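Local coordinates for protein probable glycosidase crf1 (Neosartorya fumigata, PDB 6IBW) that cuts chitin and transfers the released chain to 1,6-beta-glucan or to other chitin, cross-linking polysaccharides in the fungal cell wall and septa, at residues 181-186 with 214-219; 11-16 with 227-232; 20-25 with 219-224. All coordinates share one frame; numbering follows the deposited sequence.

Interaction 1: residues 181-186 with 214-219. With NAG (2-acetamido-2-deoxy-beta-D-glucopyranose), chain C; NAG (2-acetamido-2-deoxy-beta-D-glucopyranose), chain B; NAG (2-acetamido-2-deoxy-beta-D-glucopyranose), chain D.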
loop_
_atom_site.group_PDB
_atom_site.type_symbol
_atom_site.label_atom_id
_atom_site.label_comp_id
_atom_site.label_asym_id
_atom_site.label_seq_id
_atom_site.Cartn_x
_atom_site.Cartn_y
_atom_site.Cartn_z
ATOM N N LEU A 181 3.469 5.969 0.529
ATOM C CA LEU A 181 2.199 5.245 0.773
ATOM C C LEU A 181 1.227 5.575 -0.365
ATOM O O LEU A 181 1.065 6.765 -0.670
ATOM C CB LEU A 181 1.660 5.623 2.150
ATOM C CG LEU A 181 0.353 4.943 2.557
ATOM C CD1 LEU A 181 0.489 3.429 2.609
ATOM C CD2 LEU A 181 -0.098 5.451 3.911
ATOM N N ARG A 182 0.642 4.540 -0.969
ATOM C CA ARG A 182 -0.437 4.645 -1.979
ATOM C C ARG A 182 -1.693 4.027 -1.392
ATOM O O ARG A 182 -1.610 2.905 -0.846
ATOM C CB ARG A 182 -0.110 3.833 -3.224
ATOM C CG ARG A 182 0.475 4.624 -4.377
ATOM C CD ARG A 182 0.107 3.982 -5.714
ATOM N NE ARG A 182 0.574 2.609 -5.785
ATOM C CZ ARG A 182 1.835 2.249 -6.005
ATOM N NH1 ARG A 182 2.769 3.174 -6.178
ATOM N NH2 ARG A 182 2.147 0.964 -6.041
ATOM N N LEU A 183 -2.824 4.707 -1.504
ATOM C CA LEU A 183 -4.120 4.110 -1.118
ATOM C C LEU A 183 -4.993 4.095 -2.368
ATOM O O LEU A 183 -4.986 5.100 -3.087
ATOM C CB LEU A 183 -4.733 4.945 0.005
ATOM C CG LEU A 183 -3.940 4.984 1.306
ATOM C CD1 LEU A 183 -4.503 6.061 2.218
ATOM C CD2 LEU A 183 -3.934 3.620 1.991
ATOM N N GLY A 184 -5.711 3.010 -2.639
ATOM C CA GLY A 184 -6.605 2.994 -3.810
ATOM C C GLY A 184 -7.529 1.800 -3.855
ATOM O O GLY A 184 -7.319 0.825 -3.127
ATOM N N SER A 185 -8.538 1.881 -4.704
ATOM C CA SER A 185 -9.429 0.748 -5.006
ATOM C C SER A 185 -9.385 0.536 -6.511
ATOM O O SER A 185 -9.201 1.501 -7.257
ATOM C CB SER A 185 -10.808 1.021 -4.499
ATOM O OG SER A 185 -11.329 2.223 -5.065
ATOM N N TRP A 186 -9.513 -0.695 -6.951
ATOM C CA TRP A 186 -9.589 -0.966 -8.400
ATOM C C TRP A 186 -10.367 -2.252 -8.586
ATOM O O TRP A 186 -10.594 -2.964 -7.615
ATOM C CB TRP A 186 -8.194 -1.044 -9.005
ATOM C CG TRP A 186 -7.284 -1.995 -8.298
ATOM C CD1 TRP A 186 -6.772 -1.867 -7.044
ATOM C CD2 TRP A 186 -6.744 -3.206 -8.831
ATOM N NE1 TRP A 186 -5.967 -2.927 -6.751
ATOM C CE2 TRP A 186 -5.931 -3.771 -7.829
ATOM C CE3 TRP A 186 -6.875 -3.868 -10.049
ATOM C CZ2 TRP A 186 -5.246 -4.973 -8.009
ATOM C CZ3 TRP A 186 -6.201 -5.059 -10.226
ATOM C CH2 TRP A 186 -5.393 -5.597 -9.223
ATOM N N MET A 214 -14.335 2.299 -1.000
ATOM C CA MET A 214 -13.345 2.002 0.060
ATOM C C MET A 214 -13.145 3.275 0.874
ATOM O O MET A 214 -12.961 4.320 0.269
ATOM C CB MET A 214 -12.025 1.562 -0.565
ATOM C CG MET A 214 -10.852 1.724 0.344
ATOM S SD MET A 214 -9.358 1.461 -0.627
ATOM C CE MET A 214 -8.258 2.643 0.153
ATOM N N TYR A 215 -13.188 3.189 2.196
ATOM C CA TYR A 215 -13.072 4.380 3.071
ATOM C C TYR A 215 -11.769 4.329 3.868
ATOM O O TYR A 215 -11.456 3.324 4.469
ATOM C CB TYR A 215 -14.296 4.475 3.973
ATOM C CG TYR A 215 -15.605 4.583 3.230
ATOM C CD1 TYR A 215 -16.103 5.812 2.821
ATOM C CD2 TYR A 215 -16.366 3.455 2.960
ATOM C CE1 TYR A 215 -17.318 5.912 2.166
ATOM C CE2 TYR A 215 -17.586 3.539 2.304
ATOM C CZ TYR A 215 -18.059 4.776 1.903
ATOM O OH TYR A 215 -19.247 4.882 1.241
ATOM N N VAL A 216 -11.033 5.430 3.858
ATOM C CA VAL A 216 -9.826 5.612 4.710
ATOM C C VAL A 216 -10.114 6.787 5.643
ATOM O O VAL A 216 -10.239 7.895 5.159
ATOM C CB VAL A 216 -8.562 5.802 3.852
ATOM C CG1 VAL A 216 -7.310 5.892 4.698
ATOM C CG2 VAL A 216 -8.418 4.679 2.840
ATOM N N LYS A 217 -10.299 6.524 6.928
ATOM C CA LYS A 217 -10.562 7.582 7.932
ATOM C C LYS A 217 -9.268 8.327 8.256
ATOM O O LYS A 217 -9.319 9.556 8.310
ATOM C CB LYS A 217 -11.202 7.019 9.199
ATOM C CG LYS A 217 -12.715 7.190 9.242
ATOM C CD LYS A 217 -13.306 7.194 10.625
ATOM C CE LYS A 217 -14.033 5.910 10.975
ATOM N NZ LYS A 217 -14.027 5.679 12.442
ATOM N N SER A 218 -8.153 7.650 8.483
ATOM C CA SER A 218 -6.902 8.343 8.892
ATOM C C SER A 218 -5.666 7.621 8.354
ATOM O O SER A 218 -5.769 6.438 8.033
ATOM C CB SER A 218 -6.857 8.483 10.394
ATOM O OG SER A 218 -6.614 7.234 11.023
ATOM N N VAL A 219 -4.531 8.309 8.280
ATOM C CA VAL A 219 -3.218 7.686 7.939
ATOM C C VAL A 219 -2.186 8.160 8.960
ATOM O O VAL A 219 -2.129 9.340 9.220
ATOM C CB VAL A 219 -2.781 8.036 6.509
ATOM C CG1 VAL A 219 -1.268 8.088 6.372
ATOM C CG2 VAL A 219 -3.371 7.091 5.483
HETATM C C1 NAG C . -2.721 -1.738 -8.393
HETATM C C2 NAG C . -3.065 -0.265 -8.439
HETATM C C3 NAG C . -4.192 0.012 -9.413
HETATM C C4 NAG C . -3.887 -0.631 -10.753
HETATM C C5 NAG C . -3.612 -2.122 -10.538
HETATM C C6 NAG C . -3.390 -2.899 -11.829
HETATM C C7 NAG C . -2.657 0.752 -6.261
HETATM C C8 NAG C . -3.232 1.271 -4.982
HETATM N N2 NAG C . -3.484 0.213 -7.135
HETATM O O3 NAG C . -4.311 1.431 -9.493
HETATM O O4 NAG C . -5.005 -0.456 -11.638
HETATM O O5 NAG C . -2.477 -2.248 -9.705
HETATM O O6 NAG C . -2.143 -2.523 -12.420
HETATM O O7 NAG C . -1.486 0.829 -6.483
HETATM C C1 NAG B . 0.596 -5.051 -6.059
HETATM C C2 NAG B . 0.515 -4.971 -7.591
HETATM C C3 NAG B . 0.000 -3.631 -8.087
HETATM C C4 NAG B . -1.250 -3.217 -7.307
HETATM C C5 NAG B . -1.083 -3.328 -5.806
HETATM C C6 NAG B . -2.419 -3.078 -5.124
HETATM C C7 NAG B . 2.133 -6.533 -8.601
HETATM C C8 NAG B . 3.391 -6.647 -9.415
HETATM N N2 NAG B . 1.767 -5.284 -8.260
HETATM O O1 NAG B . 0.776 -6.421 -5.626
HETATM O O3 NAG B . -0.356 -3.813 -9.458
HETATM O O4 NAG B . -1.598 -1.847 -7.524
HETATM O O5 NAG B . -0.611 -4.607 -5.420
HETATM O O6 NAG B . -3.367 -4.133 -5.335
HETATM O O7 NAG B . 1.505 -7.543 -8.304
HETATM C C1 NAG D . -2.006 -11.047 -7.891
HETATM C C2 NAG D . -1.431 -10.837 -6.481
HETATM C C3 NAG D . -2.085 -9.615 -5.836
HETATM C C4 NAG D . -1.839 -8.398 -6.735
HETATM C C5 NAG D . -2.326 -8.626 -8.174
HETATM C C6 NAG D . -1.856 -7.440 -9.023
HETATM C C7 NAG D . -0.546 -12.620 -5.015
HETATM C C8 NAG D . -0.841 -13.929 -4.331
HETATM N N2 NAG D . -1.574 -12.034 -5.654
HETATM O O3 NAG D . -1.585 -9.409 -4.498
HETATM O O4 NAG D . -2.500 -7.248 -6.217
HETATM O O5 NAG D . -1.853 -9.876 -8.724
HETATM O O6 NAG D . -2.365 -7.525 -10.346
HETATM O O7 NAG D . 0.592 -12.168 -4.984
#
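L183 and V219 lie flank to flank but head opposite ways, within an apolar layer between two strands that are not paired by hydrogen bonds. The segment axes approach to 8.0 Å and run nearly antiparallel, at 160°, so side chains rather than backbones bridge the gap. L183 CD1 touches both valines, 3.6 Å from V219 CG2 and 3.7 Å from V216 CG1. L181 instead meets V219 tip to tip, its CD2 standing 3.8 Å from V219 CG1. M214 closes the other end: its SD sits 3.3 Å from G184 O, and a bend at chi3 brings CE alongside the same backbone and near L183 CB. F51 of strand 50-53 touches M214, V216 and S185, continuing the buried layer.

This is the interior of the glycoside hydrolase family 16 beta-sandwich, where strand 180-187 of one sheet packs on strand 212-223 of the other. L181, L183 and S185 turn inward, while R182 and W186 on the far side of the same strand bind chitin.

Polar contacts with the sugar begin at R182, whose NE donates to the acetamide oxygen O7 of the chain C NAG at 2.8 Å, meeting it near the guanidinium plane with an N-H...O angle of 146°. The methyl C8 of that acetamide lies beside the backbone of G184.

Sugar-ring contacts belong to W186. With chi1 at 53°, CG falls between the backbone N and the carbonyl carbon, and one face of the indole is stacked against the chain C sugar, whose C5 stands 3.6 Å above the indole plane, over its centre, consistent with CH-pi contact. At the indole edge NE1 makes a weak hydrogen bond to O6 of the chain B NAG, 3.2 Å away.

Interaction 2: residues 11-16 with 227-232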
loop_
_atom_site.group_PDB
_atom_site.type_symbol
_atom_site.label_atom_id
_atom_site.label_comp_id
_atom_site.label_asym_id
_atom_site.label_seq_id
_atom_site.Cartn_x
_atom_site.Cartn_y
_atom_site.Cartn_z
ATOM N N CYS A 11 19.081 7.805 -10.413
ATOM C CA CYS A 11 17.925 8.728 -10.367
ATOM C C CYS A 11 18.117 9.833 -9.342
ATOM O O CYS A 11 18.922 9.680 -8.449
ATOM C CB CYS A 11 16.647 7.926 -10.241
ATOM S SG CYS A 11 16.053 7.862 -11.931
ATOM N N PRO A 12 17.450 11.005 -9.507
ATOM C CA PRO A 12 17.462 12.061 -8.503
ATOM C C PRO A 12 16.885 11.621 -7.169
ATOM O O PRO A 12 16.102 10.676 -7.090
ATOM C CB PRO A 12 16.566 13.188 -9.054
ATOM C CG PRO A 12 15.797 12.551 -10.190
ATOM C CD PRO A 12 16.713 11.454 -10.695
ATOM N N PRO A 13 17.205 12.374 -6.100
ATOM C CA PRO A 13 16.714 12.065 -4.762
ATOM C C PRO A 13 15.189 11.936 -4.667
ATOM O O PRO A 13 14.489 12.658 -5.351
ATOM C CB PRO A 13 17.131 13.286 -3.940
ATOM C CG PRO A 13 18.319 13.855 -4.672
ATOM C CD PRO A 13 18.038 13.586 -6.134
ATOM N N ASN A 14 14.722 11.064 -3.776
ATOM C CA ASN A 14 13.286 10.974 -3.416
ATOM C C ASN A 14 13.006 12.082 -2.407
ATOM O O ASN A 14 13.782 12.211 -1.473
ATOM C CB ASN A 14 12.920 9.642 -2.764
ATOM C CG ASN A 14 12.940 8.456 -3.699
ATOM O OD1 ASN A 14 13.169 7.327 -3.254
ATOM N ND2 ASN A 14 12.676 8.680 -4.972
ATOM N N LYS A 15 11.932 12.846 -2.571
ATOM C CA LYS A 15 11.487 13.786 -1.514
ATOM C C LYS A 15 11.135 12.960 -0.271
ATOM O O LYS A 15 10.300 12.042 -0.390
ATOM C CB LYS A 15 10.323 14.630 -2.033
ATOM C CG LYS A 15 9.581 15.417 -0.969
ATOM C CD LYS A 15 8.972 16.698 -1.479
ATOM C CE LYS A 15 7.460 16.643 -1.587
ATOM N NZ LYS A 15 6.986 17.159 -2.895
ATOM N N GLY A 16 11.710 13.297 0.881
ATOM C CA GLY A 16 11.534 12.535 2.131
ATOM C C GLY A 16 10.647 13.262 3.119
ATOM O O GLY A 16 10.548 14.475 3.005
ATOM N N ALA A 227 14.318 12.709 6.923
ATOM C CA ALA A 227 15.259 13.431 6.052
ATOM C C ALA A 227 14.490 14.248 5.024
ATOM O O ALA A 227 13.344 13.910 4.759
ATOM C CB ALA A 227 16.203 12.446 5.410
ATOM N N GLU A 228 15.128 15.293 4.499
ATOM C CA GLU A 228 14.589 16.153 3.420
ATOM C C GLU A 228 14.556 15.344 2.130
ATOM O O GLU A 228 13.660 15.586 1.298
ATOM C CB GLU A 228 15.452 17.397 3.211
ATOM C CG GLU A 228 15.435 18.371 4.376
ATOM C CD GLU A 228 14.221 19.287 4.510
ATOM O OE1 GLU A 228 13.103 18.956 4.001
ATOM O OE2 GLU A 228 14.386 20.334 5.160
ATOM N N SER A 229 15.518 14.451 1.938
ATOM C CA SER A 229 15.611 13.680 0.683
ATOM C C SER A 229 16.396 12.397 0.917
ATOM O O SER A 229 17.139 12.335 1.905
ATOM C CB SER A 229 16.228 14.512 -0.387
ATOM O OG SER A 229 17.629 14.302 -0.416
ATOM N N TYR A 230 16.193 11.419 0.037
ATOM C CA TYR A 230 16.900 10.121 0.029
ATOM C C TYR A 230 17.477 9.908 -1.364
ATOM O O TYR A 230 16.781 10.140 -2.351
ATOM C CB TYR A 230 15.960 8.970 0.375
ATOM C CG TYR A 230 15.294 9.079 1.716
ATOM C CD1 TYR A 230 15.989 8.790 2.871
ATOM C CD2 TYR A 230 13.964 9.442 1.821
ATOM C CE1 TYR A 230 15.381 8.880 4.112
ATOM C CE2 TYR A 230 13.335 9.524 3.048
ATOM C CZ TYR A 230 14.048 9.232 4.196
ATOM O OH TYR A 230 13.452 9.318 5.409
ATOM N N THR A 231 18.726 9.475 -1.419
ATOM C CA THR A 231 19.473 9.266 -2.677
ATOM C C THR A 231 19.893 7.812 -2.696
ATOM O O THR A 231 20.354 7.354 -1.647
ATOM C CB THR A 231 20.711 10.169 -2.733
ATOM O OG1 THR A 231 20.376 11.411 -2.111
ATOM C CG2 THR A 231 21.228 10.374 -4.136
ATOM N N TYR A 232 19.740 7.127 -3.824
ATOM C CA TYR A 232 20.303 5.770 -4.033
ATOM C C TYR A 232 21.752 5.933 -4.492
ATOM O O TYR A 232 21.926 6.410 -5.611
ATOM C CB TYR A 232 19.491 4.997 -5.069
ATOM C CG TYR A 232 18.145 4.488 -4.609
ATOM C CD1 TYR A 232 17.093 5.359 -4.356
ATOM C CD2 TYR A 232 17.904 3.125 -4.506
ATOM C CE1 TYR A 232 15.846 4.894 -3.982
ATOM C CE2 TYR A 232 16.660 2.644 -4.138
ATOM C CZ TYR A 232 15.634 3.531 -3.863
ATOM O OH TYR A 232 14.410 3.062 -3.511
#
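The ring of Y232 receives N14 at its edge: OD1 of the amide lies in the ring plane, 3.7 Å from CE1, and the two planes stand 84° apart. N14 and Y230 share a face of the sheet; chi1 -71°, with CG anti to the carbonyl carbon, turns the N14 amide on it so that OD1 meets Y232, and its ND2 is held by D94. The Y230 ring meets G16 aslant, with CE2 3.6 Å from the glycine CA, and its hydroxyl is hydrogen-bonded to N225 O and N223 ND2. I242 of strand 242-243 touches both tyrosines.

The backbones form a short antiparallel ladder. N14 and Y230 are a hydrogen-bonded pair, N14 N reaching Y230 O at 2.7 Å and Y230 N reaching N14 O at 3.0 Å. K15 and S229 follow as a non-hydrogen-bonded pair. The third bond, from G16 N to E228 O at 3.0 Å, arrives from well above the carbonyl plane; E228, the acceptor, is no longer extended.

P13 extends the contact beyond the ladder. Its CA makes a CA-H...O contact with Y230 O, its CB lies 3.7 Å from S229 OG, and its ring lies alongside T231, CG near OG1, the two side chains heading in a common direction. Just upstream, C11 is joined to C4 by a disulfide.

Strand 14-15 is thus an outer strand of a small three-stranded sheet completed by 229-232 and 242-243. With the polar ends of N14 and Y230 bonded beyond the two segments, their pairing rests mainly on main-chain hydrogen bonds, with few apolar side-chain contacts between them.

Interaction 3: residues 20-25 with 219-224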
loop_
_atom_site.group_PDB
_atom_site.type_symbol
_atom_site.label_atom_id
_atom_site.label_comp_id
_atom_site.label_asym_id
_atom_site.label_seq_id
_atom_site.Cartn_x
_atom_site.Cartn_y
_atom_site.Cartn_z
ATOM N N SER A 20 9.442 13.013 12.207
ATOM C CA SER A 20 9.449 11.654 12.782
ATOM C C SER A 20 8.034 11.080 12.708
ATOM O O SER A 20 7.918 9.873 12.805
ATOM C CB SER A 20 10.016 11.635 14.170
ATOM O OG SER A 20 9.150 12.308 15.065
ATOM N N THR A 21 6.991 11.898 12.584
ATOM C CA THR A 21 5.633 11.350 12.333
ATOM C C THR A 21 4.860 12.272 11.402
ATOM O O THR A 21 5.139 13.467 11.372
ATOM C CB THR A 21 4.825 11.049 13.603
ATOM O OG1 THR A 21 4.159 12.255 13.958
ATOM C CG2 THR A 21 5.642 10.525 14.765
ATOM N N TYR A 22 3.940 11.680 10.656
ATOM C CA TYR A 22 2.985 12.352 9.752
ATOM C C TYR A 22 1.586 11.850 10.126
ATOM O O TYR A 22 1.407 10.641 10.298
ATOM C CB TYR A 22 3.322 12.026 8.293
ATOM C CG TYR A 22 2.185 12.390 7.382
ATOM C CD1 TYR A 22 1.982 13.711 7.046
ATOM C CD2 TYR A 22 1.242 11.461 6.986
ATOM C CE1 TYR A 22 0.907 14.098 6.274
ATOM C CE2 TYR A 22 0.149 11.831 6.219
ATOM C CZ TYR A 22 -0.016 13.158 5.869
ATOM O OH TYR A 22 -1.058 13.575 5.106
ATOM N N THR A 23 0.618 12.729 10.332
ATOM C CA THR A 23 -0.773 12.270 10.576
ATOM C C THR A 23 -1.697 12.994 9.616
ATOM O O THR A 23 -1.535 14.192 9.387
ATOM C CB THR A 23 -1.268 12.377 12.024
ATOM O OG1 THR A 23 -0.795 13.567 12.652
ATOM C CG2 THR A 23 -0.858 11.185 12.863
ATOM N N ALA A 24 -2.647 12.245 9.095
ATOM C CA ALA A 24 -3.673 12.754 8.180
ATOM C C ALA A 24 -5.000 12.234 8.699
ATOM O O ALA A 24 -5.159 11.018 8.759
ATOM C CB ALA A 24 -3.382 12.283 6.785
ATOM N N ASP A 25 -5.875 13.130 9.132
ATOM C CA ASP A 25 -7.286 12.811 9.444
ATOM C C ASP A 25 -8.076 13.161 8.181
ATOM O O ASP A 25 -8.181 14.353 7.872
ATOM C CB ASP A 25 -7.761 13.560 10.694
ATOM C CG ASP A 25 -9.266 13.794 10.729
ATOM O OD1 ASP A 25 -10.013 12.842 10.430
ATOM O OD2 ASP A 25 -9.681 14.945 10.967
ATOM N N VAL A 219 -4.531 8.309 8.280
ATOM C CA VAL A 219 -3.218 7.686 7.939
ATOM C C VAL A 219 -2.186 8.160 8.960
ATOM O O VAL A 219 -2.129 9.340 9.220
ATOM C CB VAL A 219 -2.781 8.036 6.509
ATOM C CG1 VAL A 219 -1.268 8.088 6.372
ATOM C CG2 VAL A 219 -3.371 7.091 5.483
ATOM N N ARG A 220 -1.398 7.246 9.506
ATOM C CA ARG A 220 -0.333 7.554 10.488
ATOM C C ARG A 220 0.973 7.029 9.920
ATOM O O ARG A 220 1.051 5.845 9.665
ATOM C CB ARG A 220 -0.636 6.890 11.828
ATOM C CG ARG A 220 0.064 7.559 12.998
ATOM C CD ARG A 220 0.648 6.567 13.990
ATOM N NE ARG A 220 1.692 7.243 14.741
ATOM C CZ ARG A 220 1.477 8.210 15.629
ATOM N NH1 ARG A 220 0.244 8.598 15.924
ATOM N NH2 ARG A 220 2.504 8.776 16.239
ATOM N N ILE A 221 1.943 7.888 9.659
ATOM C CA ILE A 221 3.290 7.440 9.205
ATOM C C ILE A 221 4.315 7.852 10.262
ATOM O O ILE A 221 4.287 9.000 10.716
ATOM C CB ILE A 221 3.621 8.002 7.814
ATOM C CG1 ILE A 221 2.620 7.479 6.775
ATOM C CG2 ILE A 221 5.068 7.694 7.468
ATOM C CD1 ILE A 221 2.891 7.902 5.351
ATOM N N GLU A 222 5.190 6.934 10.645
ATOM C CA GLU A 222 6.341 7.245 11.519
ATOM C C GLU A 222 7.593 7.055 10.677
ATOM O O GLU A 222 7.733 5.998 10.073
ATOM C CB GLU A 222 6.315 6.356 12.749
ATOM C CG GLU A 222 5.203 6.720 13.695
ATOM C CD GLU A 222 5.074 5.763 14.868
ATOM O OE1 GLU A 222 6.008 4.929 15.063
ATOM O OE2 GLU A 222 4.052 5.855 15.594
ATOM N N ASN A 223 8.433 8.079 10.590
ATOM C CA ASN A 223 9.692 7.997 9.819
ATOM C C ASN A 223 10.820 7.686 10.802
ATOM O O ASN A 223 11.080 8.512 11.693
ATOM C CB ASN A 223 9.948 9.274 9.031
ATOM C CG ASN A 223 10.911 9.006 7.905
ATOM O OD1 ASN A 223 11.322 7.867 7.742
ATOM N ND2 ASN A 223 11.224 10.012 7.102
ATOM N N ALA A 224 11.414 6.501 10.700
ATOM C CA ALA A 224 12.538 6.068 11.570
ATOM C C ALA A 224 13.780 6.911 11.245
ATOM O O ALA A 224 14.533 7.206 12.162
ATOM C CB ALA A 224 12.802 4.593 11.402
#
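R220 lies alongside T23 on the more exposed face of an antiparallel ladder, and its atoms can be followed outward one by one. CG, next after CB, rests 3.7 Å from T23 CG2. The chain then bends at chi2 (-138°), and NE forms a salt bridge with E222 OE2 at 2.9 Å, using the anti lone pair of the carboxylate oxygen although that oxygen is tilted from the guanidinium plane. At the tip NH1 hangs near T23 CG2, while NH2 comes within 3.9 Å of T21 CG2. The same methyl of T21 lies 4.0 Å from E222 CG, so threonine carbons line the flank of the ion pair.

On the buried face Y22 turns the edge of its ring to V219, CE2 4.0 Å from CG1, and its CB packs on I221 CB; its hydroxyl is hydrogen-bonded to W35 NE1. Five backbone hydrogen bonds join the strands, from N223 N with S20 O to V219 N with A24 O.

Strand 21-25 borders 212-223 on one side, strand 71-78 pairs with it on the other through backbone hydrogen bonds such as R220 with E74 and E222 with K72, and I221 faces L181 of strand 180-187 in the opposing sheet.

Overall arrangement
From the N terminus, residues 11-16 come first and pair with 227-232, so interaction 2 closes the longest loop. Residues 20-25 then pair with 219-224, and interaction 3 closes a slightly shorter loop inside it. Interaction 1, between 181-186 and 214-219, is the innermost; the three nest without crossing. Interactions 1 and 3 share V219 and strand 212-223, one facing the opposing sheet that carries chitin, the other adding a strand beside it. Interaction 2 lies apart, about 24 Å from interaction 1, centre to centre. It joins stretches near both ends of the chain in a small separate sheet, linked to interaction 3 by a probable hydrogen bond between Y230 OH and N223 ND2.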